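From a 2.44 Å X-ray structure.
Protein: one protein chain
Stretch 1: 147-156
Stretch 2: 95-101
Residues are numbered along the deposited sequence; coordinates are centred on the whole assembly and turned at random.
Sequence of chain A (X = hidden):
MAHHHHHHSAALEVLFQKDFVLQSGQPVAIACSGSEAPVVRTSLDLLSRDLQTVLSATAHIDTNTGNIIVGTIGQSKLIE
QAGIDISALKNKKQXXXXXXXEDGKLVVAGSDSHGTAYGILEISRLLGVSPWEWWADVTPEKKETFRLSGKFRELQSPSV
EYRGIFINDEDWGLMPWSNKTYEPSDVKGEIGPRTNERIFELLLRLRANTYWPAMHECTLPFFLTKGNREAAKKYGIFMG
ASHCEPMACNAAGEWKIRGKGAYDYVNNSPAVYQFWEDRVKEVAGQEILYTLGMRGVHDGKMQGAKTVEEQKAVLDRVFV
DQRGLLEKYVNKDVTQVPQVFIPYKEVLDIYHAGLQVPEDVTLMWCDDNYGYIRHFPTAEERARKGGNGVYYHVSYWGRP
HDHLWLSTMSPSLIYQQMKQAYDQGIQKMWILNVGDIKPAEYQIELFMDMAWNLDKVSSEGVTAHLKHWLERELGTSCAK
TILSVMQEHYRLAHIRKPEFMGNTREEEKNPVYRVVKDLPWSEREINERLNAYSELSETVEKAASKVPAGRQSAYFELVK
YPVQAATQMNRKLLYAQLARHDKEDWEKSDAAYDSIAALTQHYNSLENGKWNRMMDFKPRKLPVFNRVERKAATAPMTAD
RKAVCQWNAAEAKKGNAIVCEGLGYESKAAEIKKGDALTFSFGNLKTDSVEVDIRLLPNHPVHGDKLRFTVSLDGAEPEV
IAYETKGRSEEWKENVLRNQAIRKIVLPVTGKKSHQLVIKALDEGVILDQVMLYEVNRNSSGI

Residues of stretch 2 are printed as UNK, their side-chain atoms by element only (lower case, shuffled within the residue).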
# COMPACT_ATOMS: atom_id res chain seq x y z
N ARG A 147 -24.64 13.84 19.62
CA ARG A 147 -24.42 14.52 20.90
C ARG A 147 -22.97 14.39 21.34
O ARG A 147 -22.52 13.29 21.68
CB ARG A 147 -25.31 13.87 21.96
CG ARG A 147 -25.40 14.62 23.27
CD ARG A 147 -25.10 13.69 24.43
NE ARG A 147 -25.96 12.50 24.47
CZ ARG A 147 -25.58 11.30 24.93
NH1 ARG A 147 -24.34 11.11 25.37
NH2 ARG A 147 -26.44 10.28 24.94
N LEU A 148 -22.25 15.51 21.32
CA LEU A 148 -20.91 15.63 21.89
C LEU A 148 -20.90 16.47 23.19
O LEU A 148 -21.56 17.52 23.29
CB LEU A 148 -19.96 16.31 20.89
CG LEU A 148 -19.43 15.68 19.60
CD1 LEU A 148 -18.50 16.70 18.96
CD2 LEU A 148 -18.71 14.35 19.78
N SER A 149 -20.09 16.02 24.15
CA SER A 149 -19.97 16.66 25.47
C SER A 149 -19.47 18.09 25.40
O SER A 149 -18.70 18.43 24.50
CB SER A 149 -19.03 15.87 26.34
OG SER A 149 -19.79 15.01 27.14
N GLY A 150 -19.90 18.90 26.38
CA GLY A 150 -19.32 20.23 26.59
C GLY A 150 -17.83 20.13 26.93
O GLY A 150 -17.09 21.08 26.73
N LYS A 151 -17.41 18.98 27.44
CA LYS A 151 -16.02 18.71 27.76
C LYS A 151 -15.20 18.05 26.65
O LYS A 151 -13.98 17.92 26.81
CB LYS A 151 -15.95 17.84 29.02
CG LYS A 151 -15.60 18.62 30.29
CD LYS A 151 -15.83 17.78 31.55
CE LYS A 151 -17.14 18.14 32.24
NZ LYS A 151 -18.33 17.76 31.42
N PHE A 152 -15.84 17.62 25.56
CA PHE A 152 -15.16 16.94 24.44
C PHE A 152 -14.16 17.87 23.75
O PHE A 152 -14.53 19.00 23.41
CB PHE A 152 -16.19 16.40 23.42
CG PHE A 152 -15.58 15.86 22.14
CD1 PHE A 152 -15.29 16.71 21.07
CD2 PHE A 152 -15.29 14.49 22.01
CE1 PHE A 152 -14.71 16.22 19.90
CE2 PHE A 152 -14.72 13.99 20.84
CZ PHE A 152 -14.42 14.86 19.79
N ARG A 153 -12.93 17.40 23.49
CA ARG A 153 -11.82 18.32 23.14
C ARG A 153 -10.73 17.95 22.08
O ARG A 153 -9.91 18.82 21.75
CB ARG A 153 -11.18 18.91 24.44
CG ARG A 153 -10.38 20.22 24.27
CD ARG A 153 -10.55 21.16 25.45
NE ARG A 153 -11.83 21.88 25.39
CZ ARG A 153 -11.98 23.21 25.38
NH1 ARG A 153 -10.92 24.03 25.45
NH2 ARG A 153 -13.20 23.72 25.32
N GLU A 154 -10.70 16.72 21.57
CA GLU A 154 -9.79 16.32 20.44
C GLU A 154 -8.82 17.33 19.76
O GLU A 154 -9.21 18.41 19.30
CB GLU A 154 -10.61 15.65 19.32
CG GLU A 154 -9.86 14.58 18.51
CD GLU A 154 -9.54 13.28 19.28
OE1 GLU A 154 -10.09 13.02 20.38
OE2 GLU A 154 -8.73 12.50 18.75
N LEU A 155 -7.57 16.94 19.63
CA LEU A 155 -6.56 17.67 18.82
C LEU A 155 -5.82 16.70 17.89
O LEU A 155 -5.39 15.62 18.33
CB LEU A 155 -5.55 18.37 19.75
CG LEU A 155 -4.59 19.45 19.24
CD1 LEU A 155 -4.35 20.45 20.37
CD2 LEU A 155 -3.27 18.90 18.73
N GLN A 156 -5.66 17.05 16.61
CA GLN A 156 -4.95 16.10 15.71
C GLN A 156 -3.96 16.78 14.77
O GLN A 156 -4.12 17.96 14.48
CB GLN A 156 -5.95 15.24 14.91
CG GLN A 156 -6.45 13.98 15.61
CD GLN A 156 -7.55 13.26 14.85
OE1 GLN A 156 -8.64 13.03 15.38
NE2 GLN A 156 -7.28 12.90 13.60
N UNK A 95 -3.10 20.73 11.01
CA UNK A 95 -3.61 20.35 12.33
C UNK A 95 -4.94 20.99 12.64
O UNK A 95 -5.29 22.00 12.04
c UNK A 95 -2.59 20.67 13.42
N UNK A 96 -5.70 20.36 13.54
CA UNK A 96 -6.98 20.88 13.97
C UNK A 96 -7.26 20.57 15.42
O UNK A 96 -6.76 19.56 15.97
c UNK A 96 -9.15 18.34 14.12
c UNK A 96 -8.13 20.40 13.08
c UNK A 96 -7.84 18.07 12.14
c UNK A 96 -9.38 16.97 14.16
c UNK A 96 -8.08 16.68 12.16
c UNK A 96 -8.83 16.14 13.17
c UNK A 96 -8.36 18.90 13.13
N UNK A 97 -8.08 21.46 16.00
CA UNK A 97 -8.69 21.35 17.31
C UNK A 97 -10.18 21.30 17.11
O UNK A 97 -10.78 22.10 16.36
c UNK A 97 -8.39 22.61 18.08
c UNK A 97 -7.20 22.42 18.99
se UNK A 97 -7.31 23.85 20.34
c UNK A 97 -6.12 23.16 21.76
N UNK A 98 -10.81 20.33 17.78
CA UNK A 98 -12.25 20.30 17.91
C UNK A 98 -12.58 20.55 19.36
O UNK A 98 -11.99 19.94 20.25
c UNK A 98 -13.57 17.12 16.22
c UNK A 98 -12.76 18.40 16.14
c UNK A 98 -12.79 18.94 17.55
c UNK A 98 -13.42 19.39 15.22
N UNK A 99 -13.53 21.46 19.59
CA UNK A 99 -13.91 21.83 20.96
C UNK A 99 -15.34 22.35 20.95
O UNK A 99 -15.80 22.89 19.93
c UNK A 99 -12.95 22.91 21.48
N UNK A 100 -16.03 22.21 22.08
CA UNK A 100 -17.37 22.77 22.29
C UNK A 100 -17.29 24.02 23.19
O UNK A 100 -16.94 23.90 24.37
c UNK A 100 -19.80 22.28 22.91
c UNK A 100 -18.36 21.72 22.89
c UNK A 100 -18.31 20.36 22.14
N UNK A 101 -17.59 25.20 22.62
CA UNK A 101 -17.64 26.48 23.37
C UNK A 101 -18.66 26.41 24.49
O UNK A 101 -19.58 25.59 24.41
o UNK A 101 -19.30 27.67 21.99
c UNK A 101 -17.95 27.67 22.45

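Position 95 carries one side-chain carbon and nothing beyond it. Both the CA and the CB of this residue lie 3.3 Å from Gln156 O, the CA in a CA-H...O contact, while the CB points sideways from stretch 1. A single carbon means alanine, and the lone methyl of Ala95 fits this buried site.

At position 96 a single carbon leads to a ring of six carbons with no heteroatom, and the ring lies with one face under Gln156 CB. This is phenylalanine. Phe96 adopts chi1 p, and Gln156 CB stands 3.9 Å from the centroid of the Phe96 ring in a CH-pi contact. A flat, apolar ring suits this place because the aliphatic base of Gln156 can pack over it. Meanwhile the backbone pairs twice with Gln156, as expected of an antiparallel hydrogen-bonded pair: Phe96 N donates to Gln156 O at 3.0 Å, and Gln156 N donates to Phe96 O at 2.8 Å.

Position 97 has an unbranched chain of two carbons, a selenium and a terminal carbon, the last lying near Leu155 CD1. Selenium identifies selenomethionine, the labelled form of Met97. It shares a sheet face with Leu155, and Leu155 CD1 meets CE of Met97 at 3.5 Å; a long, flexible apolar chain can reach along its neighbour in this way.

Position 98 shows four carbons, forked at the second, beside the Phe152 ring: leucine, with chi1 m and chi2 t. CD1 of Leu98 approaches Phe152 CE1 at 4.0 Å, meeting the ring at its edge. The site is buried, and a forked aliphatic end offers an apolar methyl to that edge. Its amide N donates to Glu154 O at 2.9 Å.

Position 99 again has one carbon, a CB lying over one face of the Arg153 guanidinium, 3.9 Å from NH2 of Arg153. It is alanine, and so small a group as that of Ala99 lets the planar cation lie close to the strand.

At position 100 one carbon carries two more, and one branch carbon comes near Ser149 O. The fork is that of valine. Val100 points toward stretch 1, and its CG2 comes within 3.1 Å of Ser149 O, a tight contact with the beta turn running from Ser149 to Phe152. Its compact, branched shape fills the space facing that turn.

Position 101 has one carbon and one oxygen, pointing away with no side-chain contact to stretch 1: serine, Ser101.

The contact is thus an antiparallel pairing that gives way to side-chain packing. Three backbone hydrogen bonds join Phe96 and Leu98 to Gln156 and Glu154. Beyond them the regular ladder stops: Arg153 O and Leu98 O are both acceptors, 2.8 Å apart, and cannot bond to each other. There Phe152, the Arg153 guanidinium and the turn cover Leu98, Ala99 and Val100.

Stretch 2 (95-101) AFMLAVS
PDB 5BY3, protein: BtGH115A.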